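Local coordinates for protein aminofutalosine deaminase (Helicobacter pylori, PDB 7LKK) that deaminates aminofutalosine in the menaquinone pathway as a metal-dependent hydrolase of the amidohydrolase family, at residues N77-E83 with V133-H139. Residues are numbered along the deposited sequence.
Sequences NAHTHFE and VGAISNH. With FE (Fe (III) ion), chain E; MCF ((8R)-3-(5-S-methyl-5-thio-beta-D-ribofuranosyl)-3,6,7,8-tetrahydroimidazo[4,5-d][1,3]diazepin-8-ol), chain J; EDO (1,2-ethanediol), chain F.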
ATOM      1  N   ASN A  77      -9.595  15.538  -3.769  1.00 18.50           N
ATOM      2  CA  ASN A  77      -9.057  15.080  -2.489  1.00 17.12           C
ATOM      3  C   ASN A  77      -9.780  15.878  -1.408  1.00 15.87           C
ATOM      4  O   ASN A  77      -9.398  17.010  -1.103  1.00 17.60           O
ATOM      5  CB  ASN A  77      -7.543  15.266  -2.429  1.00 17.68           C
ATOM      6  CG  ASN A  77      -6.921  14.609  -1.209  1.00 19.54           C
ATOM      7  OD1 ASN A  77      -7.597  13.912  -0.452  1.00 18.26           O
ATOM      8  ND2 ASN A  77      -5.626  14.828  -1.013  1.00 18.13           N
ATOM      9  N   ALA A  78     -10.824  15.282  -0.832  1.00 16.15           N
ATOM     10  CA  ALA A  78     -11.805  16.024  -0.048  1.00 18.52           C
ATOM     11  C   ALA A  78     -11.366  16.323   1.379  1.00 17.23           C
ATOM     12  O   ALA A  78     -12.098  17.023   2.088  1.00 18.00           O
ATOM     13  CB  ALA A  78     -13.131  15.260  -0.014  1.00 15.85           C
ATOM     14  N   HIS A  79     -10.216  15.817   1.825  1.00 17.03           N
ATOM     15  CA  HIS A  79      -9.808  15.995   3.218  1.00 16.15           C
ATOM     16  C   HIS A  79      -8.292  15.902   3.313  1.00 22.42           C
ATOM     17  O   HIS A  79      -7.729  14.808   3.206  1.00 21.90           O
ATOM     18  CB  HIS A  79     -10.473  14.953   4.115  1.00 18.43           C
ATOM     19  CG  HIS A  79     -10.242  15.177   5.578  1.00 18.73           C
ATOM     20  ND1 HIS A  79     -11.002  16.052   6.324  1.00 14.68           N
ATOM     21  CD2 HIS A  79      -9.339  14.639   6.432  1.00 19.46           C
ATOM     22  CE1 HIS A  79     -10.578  16.043   7.575  1.00 20.31           C
ATOM     23  NE2 HIS A  79      -9.571  15.194   7.667  1.00 18.44           N
ATOM     24  N   THR A  80      -7.633  17.042   3.520  1.00 19.86           N
ATOM     25  CA  THR A  80      -6.200  17.057   3.776  1.00 22.02           C
ATOM     26  C   THR A  80      -5.885  18.182   4.752  1.00 26.89           C
ATOM     27  O   THR A  80      -6.658  19.130   4.908  1.00 25.32           O
ATOM     28  CB  THR A  80      -5.389  17.219   2.484  1.00 25.21           C
ATOM     29  OG1 THR A  80      -3.993  17.082   2.776  1.00 34.16           O
ATOM     30  CG2 THR A  80      -5.643  18.582   1.866  1.00 26.64           C
ATOM     31  N   HIS A  81      -4.733  18.064   5.409  1.00 25.52           N
ATOM     32  CA  HIS A  81      -4.228  19.066   6.350  1.00 25.46           C
ATOM     33  C   HIS A  81      -2.872  19.551   5.846  1.00 27.55           C
ATOM     34  O   HIS A  81      -1.835  18.982   6.193  1.00 30.66           O
ATOM     35  CB  HIS A  81      -4.108  18.497   7.769  1.00 27.52           C
ATOM     36  CG  HIS A  81      -5.385  17.942   8.317  1.00 22.93           C
ATOM     37  ND1 HIS A  81      -6.117  18.584   9.292  1.00 23.77           N
ATOM     38  CD2 HIS A  81      -6.047  16.794   8.045  1.00 26.39           C
ATOM     39  CE1 HIS A  81      -7.181  17.861   9.589  1.00 24.98           C
ATOM     40  NE2 HIS A  81      -7.163  16.769   8.846  1.00 23.02           N
ATOM     41  N   PHE A  82      -2.882  20.603   5.022  1.00 24.09           N
ATOM     42  CA  PHE A  82      -1.636  21.106   4.453  1.00 24.75           C
ATOM     43  C   PHE A  82      -0.703  21.665   5.520  1.00 30.00           C
ATOM     44  O   PHE A  82       0.522  21.587   5.373  1.00 30.38           O
ATOM     45  CB  PHE A  82      -1.928  22.178   3.404  1.00 24.79           C
ATOM     46  CG  PHE A  82      -2.335  21.626   2.068  1.00 27.54           C
ATOM     47  CD1 PHE A  82      -1.417  20.965   1.267  1.00 26.03           C
ATOM     48  CD2 PHE A  82      -3.630  21.777   1.607  1.00 27.10           C
ATOM     49  CE1 PHE A  82      -1.789  20.459   0.036  1.00 27.68           C
ATOM     50  CE2 PHE A  82      -4.007  21.275   0.374  1.00 28.19           C
ATOM     51  CZ  PHE A  82      -3.086  20.615  -0.410  1.00 28.99           C
ATOM     52  N   GLU A  83      -1.256  22.229   6.597  1.00 26.02           N
ATOM     53  CA  GLU A  83      -0.428  22.863   7.617  1.00 26.23           C
ATOM     54  C   GLU A  83       0.518  21.882   8.303  1.00 25.77           C
ATOM     55  O   GLU A  83       1.542  22.307   8.848  1.00 23.87           O
ATOM     56  CB  GLU A  83      -1.313  23.552   8.658  1.00 28.92           C
ATOM     57  CG  GLU A  83      -2.134  24.712   8.107  1.00 28.85           C
ATOM     58  CD  GLU A  83      -3.139  25.251   9.112  1.00 29.72           C
ATOM     59  OE1 GLU A  83      -3.836  24.439   9.756  1.00 30.27           O
ATOM     60  OE2 GLU A  83      -3.233  26.488   9.254  1.00 30.49           O
ATOM     61  N   VAL A 133      -9.239  20.225  -3.886  1.00 16.73           N
ATOM     62  CA  VAL A 133      -8.846  19.795  -2.550  1.00 16.70           C
ATOM     63  C   VAL A 133      -9.813  20.367  -1.522  1.00 20.82           C
ATOM     64  O   VAL A 133     -10.235  21.524  -1.620  1.00 18.63           O
ATOM     65  CB  VAL A 133      -7.396  20.209  -2.215  1.00 21.06           C
ATOM     66  CG1 VAL A 133      -6.407  19.399  -3.039  1.00 20.03           C
ATOM     67  CG2 VAL A 133      -7.190  21.704  -2.440  1.00 24.21           C
ATOM     68  N   GLY A 134     -10.180  19.538  -0.548  1.00 17.82           N
ATOM     69  CA  GLY A 134     -10.813  20.005   0.670  1.00 20.10           C
ATOM     70  C   GLY A 134      -9.764  20.165   1.752  1.00 22.82           C
ATOM     71  O   GLY A 134      -9.319  19.175   2.339  1.00 18.44           O
ATOM     72  N   ALA A 135      -9.341  21.400   2.005  1.00 21.46           N
ATOM     73  CA  ALA A 135      -8.217  21.683   2.890  1.00 21.29           C
ATOM     74  C   ALA A 135      -8.720  22.083   4.271  1.00 20.83           C
ATOM     75  O   ALA A 135      -9.370  23.123   4.424  1.00 20.83           O
ATOM     76  CB  ALA A 135      -7.336  22.784   2.300  1.00 21.95           C
ATOM     77  N   ILE A 136      -8.410  21.265   5.272  1.00 24.56           N
ATOM     78  CA  ILE A 136      -8.708  21.607   6.658  1.00 22.66           C
ATOM     79  C   ILE A 136      -7.619  22.535   7.177  1.00 25.45           C
ATOM     80  O   ILE A 136      -6.424  22.233   7.067  1.00 24.25           O
ATOM     81  CB  ILE A 136      -8.819  20.343   7.523  1.00 27.86           C
ATOM     82  CG1 ILE A 136      -9.869  19.390   6.948  1.00 25.10           C
ATOM     83  CG2 ILE A 136      -9.153  20.714   8.961  1.00 21.86           C
ATOM     84  CD1 ILE A 136     -11.286  19.690   7.394  1.00 28.43           C
ATOM     85  N   SER A 137      -8.025  23.662   7.754  1.00 23.26           N
ATOM     86  CA  SER A 137      -7.083  24.692   8.166  1.00 21.55           C
ATOM     87  C   SER A 137      -7.471  25.230   9.533  1.00 28.60           C
ATOM     88  O   SER A 137      -8.640  25.550   9.768  1.00 23.89           O
ATOM     89  CB  SER A 137      -7.042  25.835   7.147  1.00 24.49           C
ATOM     90  OG  SER A 137      -6.051  26.784   7.491  1.00 30.35           O
ATOM     91  N   ASN A 138      -6.485  25.331  10.425  1.00 25.93           N
ATOM     92  CA  ASN A 138      -6.676  25.932  11.740  1.00 25.73           C
ATOM     93  C   ASN A 138      -6.200  27.374  11.819  1.00 28.77           C
ATOM     94  O   ASN A 138      -6.694  28.131  12.662  1.00 28.07           O
ATOM     95  CB  ASN A 138      -5.944  25.112  12.810  1.00 32.42           C
ATOM     96  CG  ASN A 138      -6.460  23.692  12.909  1.00 28.42           C
ATOM     97  OD1 ASN A 138      -5.701  22.733  12.774  1.00 28.20           O
ATOM     98  ND2 ASN A 138      -7.757  23.549  13.147  1.00 27.14           N
ATOM     99  N   HIS A 139      -5.252  27.773  10.967  1.00 31.96           N
ATOM    100  CA  HIS A 139      -4.658  29.100  11.041  1.00 31.69           C
ATOM    101  C   HIS A 139      -4.529  29.793   9.690  1.00 30.58           C
ATOM    102  O   HIS A 139      -3.994  30.906   9.638  1.00 35.31           O
ATOM    103  CB  HIS A 139      -3.271  29.030  11.702  1.00 35.03           C
ATOM    104  CG  HIS A 139      -3.265  28.336  13.029  1.00 36.29           C
ATOM    105  ND1 HIS A 139      -3.860  28.870  14.152  1.00 36.62           N
ATOM    106  CD2 HIS A 139      -2.730  27.153  13.415  1.00 30.04           C
ATOM    107  CE1 HIS A 139      -3.694  28.045  15.170  1.00 34.85           C
ATOM    108  NE2 HIS A 139      -3.012  26.994  14.750  1.00 35.33           N
TER
HETATM  109 FE    FE E 501      -8.238  15.137   9.248  1.00 27.30          FE
HETATM  110  O8  MCF J 506      -7.900  13.854  10.692  1.00 30.79           O
HETATM  111  C8  MCF J 506      -6.592  13.534  11.089  1.00 28.39           C
HETATM  112  C7  MCF J 506      -6.555  12.604  12.297  1.00 25.65           C
HETATM  113  N6  MCF J 506      -7.679  12.846  13.167  1.00 25.30           N
HETATM  114  C5  MCF J 506      -7.979  14.199  13.581  1.00 26.51           C
HETATM  115  N4  MCF J 506      -7.249  15.398  13.187  1.00 24.69           N
HETATM  116  C10 MCF J 506      -6.050  15.650  12.350  1.00 25.35           C
HETATM  117  C9  MCF J 506      -5.719  14.785  11.325  1.00 24.50           C
HETATM  118  N1  MCF J 506      -4.622  15.252  10.746  1.00 26.38           N
HETATM  119  C2  MCF J 506      -4.253  16.383  11.344  1.00 26.43           C
HETATM  120  N3  MCF J 506      -5.136  16.626  12.316  1.00 23.54           N
HETATM  121  C1S MCF J 506      -5.039  17.813  13.222  1.00 29.09           C
HETATM  122  C2S MCF J 506      -6.394  18.511  13.487  1.00 28.97           C
HETATM  123  O2S MCF J 506      -6.684  19.394  12.490  1.00 23.50           O
HETATM  124  O4S MCF J 506      -4.647  17.445  14.383  1.00 27.92           O
HETATM  125  C4S MCF J 506      -5.222  18.549  15.420  1.00 29.99           C
HETATM  126  C3S MCF J 506      -6.124  19.249  14.793  1.00 29.79           C
HETATM  127  O3S MCF J 506      -5.575  20.621  14.498  1.00 30.91           O
HETATM  128  C5S MCF J 506      -5.833  17.844  16.618  1.00 31.10           C
HETATM  129  S5S MCF J 506      -5.667  18.891  18.092  1.00 38.43           S
HETATM  130  C6S MCF J 506      -6.860  18.347  19.348  1.00 34.28           C
HETATM  131  C1  EDO F 502      -2.623  23.307  15.314  1.00 35.39           C
HETATM  132  O1  EDO F 502      -2.796  22.786  13.991  1.00 37.16           O
HETATM  133  C2  EDO F 502      -3.794  22.887  16.196  1.00 36.37           C
HETATM  134  O2  EDO F 502      -3.640  21.518  16.587  1.00 36.54           O
HETATM  135  O   HOH W   1      -5.090  22.108   4.649  1.00 30.18           O
HETATM  136  O   HOH W   2      -4.220  22.249   8.059  1.00 32.16           O
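Start at Asn77, on the first of two neighbouring parallel strands of the amidohydrolase TIM barrel: its O accepts a hydrogen bond from Gly134 N at 2.7 Å, while its side-chain amide turns to Gln125 and Thr327. Ala78 and His79 together face the single Gly134, a beta bulge that shifts the register by one; Ala78 has near-helical backbone angles (-81/-5). Its O bends over Gly134, where a CB would come within about 2.2 Å of Ala78 O.

His79 opens the HxH motif of the family: His79 NE2 and His81 NE2 bind the iron at 2.1 and 2.0 Å, and His221, Asp328 and O8 of the inhibitor MCF also hold it. Ile136 touches both rings, its CG1 3.5 Å from His79 CE1. Between the two histidines, Thr80 N donates to Gly134 O (3.0 Å) and Thr80 O accepts from Ile136 N (2.8 Å). Over one face of His81 sits Ile136 CB, in a CH-pi contact; MCF N1 lies over the opposite face.

At Phe82 the chain has turned into a 3-10 segment, and a water joins Phe82 N to Ile136 O; the ring edge rests on Val133 and Ala135. The Glu83 carboxylate grips the turn after the second strand: OE1 accepts from Asn138 N and OE2 from His139 N, both at 2.9 Å. Asn138 OD1 in turn accepts from MCF O3S (2.7 Å).

Direct pairing, then water, then a carboxylate thus tie the two segments together, consistent with holding His79, His81 and Asn138 in place around the iron and the inhibitor's ribose.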